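Local coordinates for protein acyl-coenzyme A oxidase 3 (Yarrowia lipolytica, PDB 5YS9) that oxidises acyl-CoA thioesters of various chain lengths to trans-2-enoyl-CoA with FAD, passing the electrons to oxygen and releasing hydrogen peroxide in peroxisomal beta-oxidation, at residues I323-R331 against A646-Y656. Numbering follows the deposited sequence.
Sequences IALRYACVR and APIGNYDGDVY. With FAD (flavin-adenine dinucleotide), chain D.
In Arg331 CG stands opposite the backbone N (chi1 169°) and the chain bends at chi2 (75°), while Tyr656 has CG anti to its carbonyl carbon, which brings the guanidinium edge to the phenol oxygen. NH1 of Arg331 donates to OH of Tyr656 at 3.2 Å, the oxygen lying near the guanidinium plane. The guanidinium of Arg331 turns NE (2.8 Å) and NH2 (2.7 Å) to a single oxygen, O2A of the FAD pyrophosphate, while NH1 also bonds Leu165 O of the second subunit. With an alanine in place of Arg331, O2A would probably lose both of these donors, and the Tyr656 hydroxyl the NH1 it accepts from. One helical turn before Val330, the extended Arg326 passes Gly649, and its NH1 donates to Gly649 O at 3.0 Å; its NH2 makes a salt bridge to Asp635. The rest of the contact is apolar. CG1 of Val655 touches the edge of the Tyr327 ring, 3.8 Å from CD1, and CG2 of the same valine meets Val330 CG2 at 3.6 Å, so one branched residue serves two neighbours. Ile323 fills the far end, with CD1 3.6 Å from Ala646 CB and CG2 against CG1 of Ile648, the two isoleucines crossing at about a right angle. Gly649 suits its place because a beta-carbon would collide with Ile323 CG1. The loop and first residues of helix 655-666 thus pack along the C-terminal part of helix 300-330 and Arg331, joining the two C-terminal helical regions of the acyl-CoA oxidase fold beside an FAD site to which the second subunit also contributes.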
loop_
_atom_site.group_PDB
_atom_site.type_symbol
_atom_site.label_atom_id
_atom_site.label_comp_id
_atom_site.label_asym_id
_atom_site.label_seq_id
_atom_site.Cartn_x
_atom_site.Cartn_y
_atom_site.Cartn_z
ATOM N N ILE A 323 -5.798 -5.081 15.826
ATOM C CA ILE A 323 -6.669 -5.986 15.022
ATOM C C ILE A 323 -5.915 -7.257 14.602
ATOM O O ILE A 323 -6.397 -8.405 14.861
ATOM C CB ILE A 323 -7.265 -5.274 13.791
ATOM C CG1 ILE A 323 -8.318 -4.260 14.256
ATOM C CG2 ILE A 323 -7.876 -6.274 12.806
ATOM C CD1 ILE A 323 -8.587 -3.195 13.203
ATOM N N ALA A 324 -4.739 -7.065 13.995
ATOM C CA ALA A 324 -3.973 -8.232 13.453
ATOM C C ALA A 324 -3.523 -9.187 14.518
ATOM O O ALA A 324 -3.582 -10.390 14.289
ATOM C CB ALA A 324 -2.773 -7.801 12.643
ATOM N N LEU A 325 -3.081 -8.653 15.665
ATOM C CA LEU A 325 -2.560 -9.480 16.774
ATOM C C LEU A 325 -3.629 -10.297 17.497
ATOM O O LEU A 325 -3.401 -11.460 17.840
ATOM C CB LEU A 325 -1.769 -8.625 17.771
ATOM C CG LEU A 325 -0.367 -8.277 17.251
ATOM C CD1 LEU A 325 0.390 -7.282 18.118
ATOM C CD2 LEU A 325 0.479 -9.532 17.052
ATOM N N ARG A 326 -4.780 -9.687 17.739
ATOM C CA ARG A 326 -5.905 -10.406 18.335
ATOM C C ARG A 326 -6.400 -11.496 17.418
ATOM O O ARG A 326 -6.590 -12.637 17.870
ATOM C CB ARG A 326 -7.061 -9.468 18.685
ATOM C CG ARG A 326 -6.795 -8.673 19.937
ATOM C CD ARG A 326 -7.890 -7.661 20.156
ATOM N NE ARG A 326 -7.485 -6.797 21.250
ATOM C CZ ARG A 326 -8.183 -5.779 21.764
ATOM N NH1 ARG A 326 -9.353 -5.425 21.257
ATOM N NH2 ARG A 326 -7.650 -5.087 22.781
ATOM N N TYR A 327 -6.598 -11.163 16.135
ATOM C CA TYR A 327 -6.834 -12.200 15.122
ATOM C C TYR A 327 -5.792 -13.292 15.202
ATOM O O TYR A 327 -6.113 -14.463 15.302
ATOM C CB TYR A 327 -6.806 -11.642 13.703
ATOM C CG TYR A 327 -7.232 -12.634 12.649
ATOM C CD1 TYR A 327 -8.509 -13.165 12.651
ATOM C CD2 TYR A 327 -6.383 -13.016 11.658
ATOM C CE1 TYR A 327 -8.905 -14.095 11.722
ATOM C CE2 TYR A 327 -6.768 -13.948 10.719
ATOM C CZ TYR A 327 -8.045 -14.482 10.748
ATOM O OH TYR A 327 -8.460 -15.381 9.778
ATOM N N ALA A 328 -4.530 -12.914 15.193
ATOM C CA ALA A 328 -3.474 -13.914 15.248
ATOM C C ALA A 328 -3.555 -14.886 16.456
ATOM O O ALA A 328 -3.120 -16.043 16.341
ATOM C CB ALA A 328 -2.140 -13.202 15.223
ATOM N N CYS A 329 -4.064 -14.412 17.596
ATOM C CA CYS A 329 -4.076 -15.213 18.831
ATOM C C CYS A 329 -5.130 -16.297 18.802
ATOM O O CYS A 329 -5.030 -17.292 19.546
ATOM C CB CYS A 329 -4.253 -14.337 20.073
ATOM S SG CYS A 329 -2.817 -13.232 20.377
ATOM N N VAL A 330 -6.129 -16.091 17.957
ATOM C CA VAL A 330 -7.214 -17.034 17.814
ATOM C C VAL A 330 -7.254 -17.806 16.507
ATOM O O VAL A 330 -7.936 -18.798 16.423
ATOM C CB VAL A 330 -8.579 -16.364 18.051
ATOM C CG1 VAL A 330 -8.515 -15.454 19.251
ATOM C CG2 VAL A 330 -9.052 -15.614 16.828
ATOM N N ARG A 331 -6.525 -17.366 15.494
ATOM C CA ARG A 331 -6.651 -17.989 14.188
ATOM C C ARG A 331 -5.737 -19.179 14.013
ATOM O O ARG A 331 -4.547 -19.067 14.140
ATOM C CB ARG A 331 -6.413 -16.979 13.077
ATOM C CG ARG A 331 -6.267 -17.594 11.698
ATOM C CD ARG A 331 -7.581 -18.061 11.117
ATOM N NE ARG A 331 -7.424 -18.450 9.729
ATOM C CZ ARG A 331 -8.415 -18.584 8.866
ATOM N NH1 ARG A 331 -9.651 -18.372 9.243
ATOM N NH2 ARG A 331 -8.160 -18.927 7.624
ATOM N N ALA A 646 -13.617 -2.892 13.854
ATOM C CA ALA A 646 -13.461 -4.075 13.040
ATOM C C ALA A 646 -13.889 -5.274 13.862
ATOM O O ALA A 646 -13.431 -5.431 14.974
ATOM C CB ALA A 646 -12.027 -4.208 12.589
ATOM N N PRO A 647 -14.713 -6.150 13.320
ATOM C CA PRO A 647 -15.226 -7.288 14.082
ATOM C C PRO A 647 -14.171 -8.271 14.558
ATOM O O PRO A 647 -14.271 -8.779 15.649
ATOM C CB PRO A 647 -16.156 -7.986 13.099
ATOM C CG PRO A 647 -16.102 -7.224 11.842
ATOM C CD PRO A 647 -15.506 -5.896 12.121
ATOM N N ILE A 648 -13.189 -8.550 13.728
ATOM C CA ILE A 648 -12.136 -9.489 14.063
ATOM C C ILE A 648 -11.192 -8.959 15.145
ATOM O O ILE A 648 -10.462 -9.708 15.753
ATOM C CB ILE A 648 -11.394 -9.991 12.807
ATOM C CG1 ILE A 648 -10.660 -8.859 12.107
ATOM C CG2 ILE A 648 -12.369 -10.655 11.851
ATOM C CD1 ILE A 648 -9.800 -9.318 10.963
ATOM N N GLY A 649 -11.193 -7.650 15.341
ATOM C CA GLY A 649 -10.400 -7.006 16.367
ATOM C C GLY A 649 -11.041 -6.656 17.704
ATOM O O GLY A 649 -10.435 -5.972 18.500
ATOM N N ASN A 650 -12.269 -7.084 17.946
ATOM C CA ASN A 650 -12.954 -6.762 19.214
ATOM C C ASN A 650 -12.242 -7.338 20.441
ATOM O O ASN A 650 -11.506 -8.370 20.346
ATOM C CB ASN A 650 -14.428 -7.200 19.202
ATOM C CG ASN A 650 -15.272 -6.407 18.212
ATOM O OD1 ASN A 650 -14.925 -5.288 17.810
ATOM N ND2 ASN A 650 -16.395 -7.001 17.801
ATOM N N TYR A 651 -12.472 -6.711 21.578
ATOM C CA TYR A 651 -11.762 -7.020 22.796
ATOM C C TYR A 651 -11.961 -8.461 23.249
ATOM O O TYR A 651 -11.019 -9.118 23.640
ATOM C CB TYR A 651 -12.248 -6.079 23.892
ATOM C CG TYR A 651 -11.578 -6.280 25.213
ATOM C CD1 TYR A 651 -10.432 -5.597 25.530
ATOM C CD2 TYR A 651 -12.087 -7.156 26.142
ATOM C CE1 TYR A 651 -9.808 -5.777 26.728
ATOM C CE2 TYR A 651 -11.463 -7.341 27.347
ATOM C CZ TYR A 651 -10.321 -6.644 27.629
ATOM O OH TYR A 651 -9.690 -6.812 28.822
ATOM N N ASP A 652 -13.188 -8.955 23.169
ATOM C CA ASP A 652 -13.495 -10.291 23.643
ATOM C C ASP A 652 -12.927 -11.430 22.807
ATOM O O ASP A 652 -12.834 -12.547 23.268
ATOM C CB ASP A 652 -14.975 -10.460 23.999
ATOM C CG ASP A 652 -15.853 -10.706 22.815
ATOM O OD1 ASP A 652 -15.422 -10.546 21.680
ATOM O OD2 ASP A 652 -17.004 -11.064 23.027
ATOM N N GLY A 653 -12.546 -11.136 21.580
ATOM C CA GLY A 653 -11.906 -12.123 20.751
ATOM C C GLY A 653 -12.812 -13.082 20.030
ATOM O O GLY A 653 -12.348 -14.046 19.481
ATOM N N ASP A 654 -14.104 -12.820 20.027
ATOM C CA ASP A 654 -15.043 -13.691 19.351
ATOM C C ASP A 654 -15.103 -13.354 17.868
ATOM O O ASP A 654 -16.094 -12.889 17.367
ATOM C CB ASP A 654 -16.414 -13.515 19.979
ATOM C CG ASP A 654 -17.174 -14.798 20.091
ATOM O OD1 ASP A 654 -16.800 -15.777 19.451
ATOM O OD2 ASP A 654 -18.170 -14.818 20.814
ATOM N N VAL A 655 -14.023 -13.652 17.175
ATOM C CA VAL A 655 -13.722 -13.113 15.870
ATOM C C VAL A 655 -14.761 -13.465 14.790
ATOM O O VAL A 655 -15.269 -12.597 14.117
ATOM C CB VAL A 655 -12.301 -13.618 15.497
ATOM C CG1 VAL A 655 -12.040 -13.742 14.008
ATOM C CG2 VAL A 655 -11.243 -12.777 16.161
ATOM N N TYR A 656 -15.127 -14.726 14.708
ATOM C CA TYR A 656 -16.108 -15.226 13.755
ATOM C C TYR A 656 -17.544 -14.845 14.074
ATOM O O TYR A 656 -18.306 -14.528 13.185
ATOM C CB TYR A 656 -15.966 -16.737 13.636
ATOM C CG TYR A 656 -14.562 -17.120 13.261
ATOM C CD1 TYR A 656 -13.942 -16.570 12.126
ATOM C CD2 TYR A 656 -13.836 -18.021 14.034
ATOM C CE1 TYR A 656 -12.647 -16.926 11.771
ATOM C CE2 TYR A 656 -12.533 -18.382 13.693
ATOM C CZ TYR A 656 -11.936 -17.837 12.575
ATOM O OH TYR A 656 -10.657 -18.201 12.265
HETATM P PA FAD D . -5.088 -18.073 6.241
HETATM O O1A FAD D . -4.770 -19.205 5.341
HETATM O O2A FAD D . -5.569 -18.310 7.620
HETATM O O5B FAD D . -3.855 -17.110 6.420
HETATM C C5B FAD D . -4.075 -15.937 7.189
HETATM C C4B FAD D . -2.739 -15.349 7.556
HETATM O O4B FAD D . -2.025 -16.295 8.340
HETATM C C3B FAD D . -1.954 -15.131 6.289
HETATM O O3B FAD D . -1.306 -13.875 6.330
HETATM C C2B FAD D . -0.900 -16.195 6.305
HETATM O O2B FAD D . 0.300 -15.693 5.729
HETATM C C1B FAD D . -0.755 -16.535 7.770
HETATM N N9A FAD D . -0.443 -17.965 7.794
HETATM C C8A FAD D . -1.306 -18.955 7.554
HETATM N N7A FAD D . -0.681 -20.144 7.625
HETATM C C5A FAD D . 0.608 -19.919 7.899
HETATM C C6A FAD D . 1.817 -20.736 8.102
HETATM N N6A FAD D . 1.785 -22.078 8.030
HETATM N N1A FAD D . 2.958 -20.090 8.366
HETATM C C2A FAD D . 3.010 -18.758 8.445
HETATM N N3A FAD D . 1.961 -17.953 8.272
HETATM C C4A FAD D . 0.758 -18.473 8.000
HETATM N N1 FAD D . -12.198 -18.622 -2.351
HETATM C C2 FAD D . -12.928 -19.423 -3.139
HETATM O O2 FAD D . -12.915 -20.627 -2.917
HETATM N N3 FAD D . -13.652 -18.979 -4.157
HETATM C C4 FAD D . -13.708 -17.702 -4.462
HETATM O O4 FAD D . -14.389 -17.327 -5.405
HETATM C C4X FAD D . -12.944 -16.749 -3.654
HETATM N N5 FAD D . -12.958 -15.442 -3.916
HETATM C C5X FAD D . -12.263 -14.593 -3.155
HETATM C C6 FAD D . -12.323 -13.248 -3.446
HETATM C C7 FAD D . -11.620 -12.355 -2.678
HETATM C C7M FAD D . -11.677 -10.897 -3.005
HETATM C C8 FAD D . -10.812 -12.845 -1.545
HETATM C C8M FAD D . -10.041 -11.881 -0.704
HETATM C C9 FAD D . -10.747 -14.189 -1.257
HETATM C C9A FAD D . -11.453 -15.087 -2.020
HETATM N N10 FAD D . -11.404 -16.461 -1.740
HETATM C C10 FAD D . -12.161 -17.304 -2.546
HETATM C "C1'" FAD D . -10.635 -17.015 -0.624
HETATM C "C2'" FAD D . -9.117 -16.873 -0.749
HETATM O "O2'" FAD D . -8.596 -17.891 -1.595
HETATM C "C3'" FAD D . -8.457 -16.944 0.629
HETATM O "O3'" FAD D . -8.574 -15.669 1.224
HETATM C "C4'" FAD D . -6.978 -17.299 0.625
HETATM O "O4'" FAD D . -6.753 -18.295 -0.361
HETATM C "C5'" FAD D . -6.518 -17.905 1.942
HETATM O "O5'" FAD D . -6.303 -16.977 2.993
HETATM P P FAD D . -7.053 -17.171 4.385
HETATM O O1P FAD D . -8.011 -16.061 4.591
HETATM O O2P FAD D . -7.552 -18.560 4.438
HETATM O O3P FAD D . -5.964 -16.953 5.516
HETATM O O HOH W 1 -9.187 -20.401 13.629
#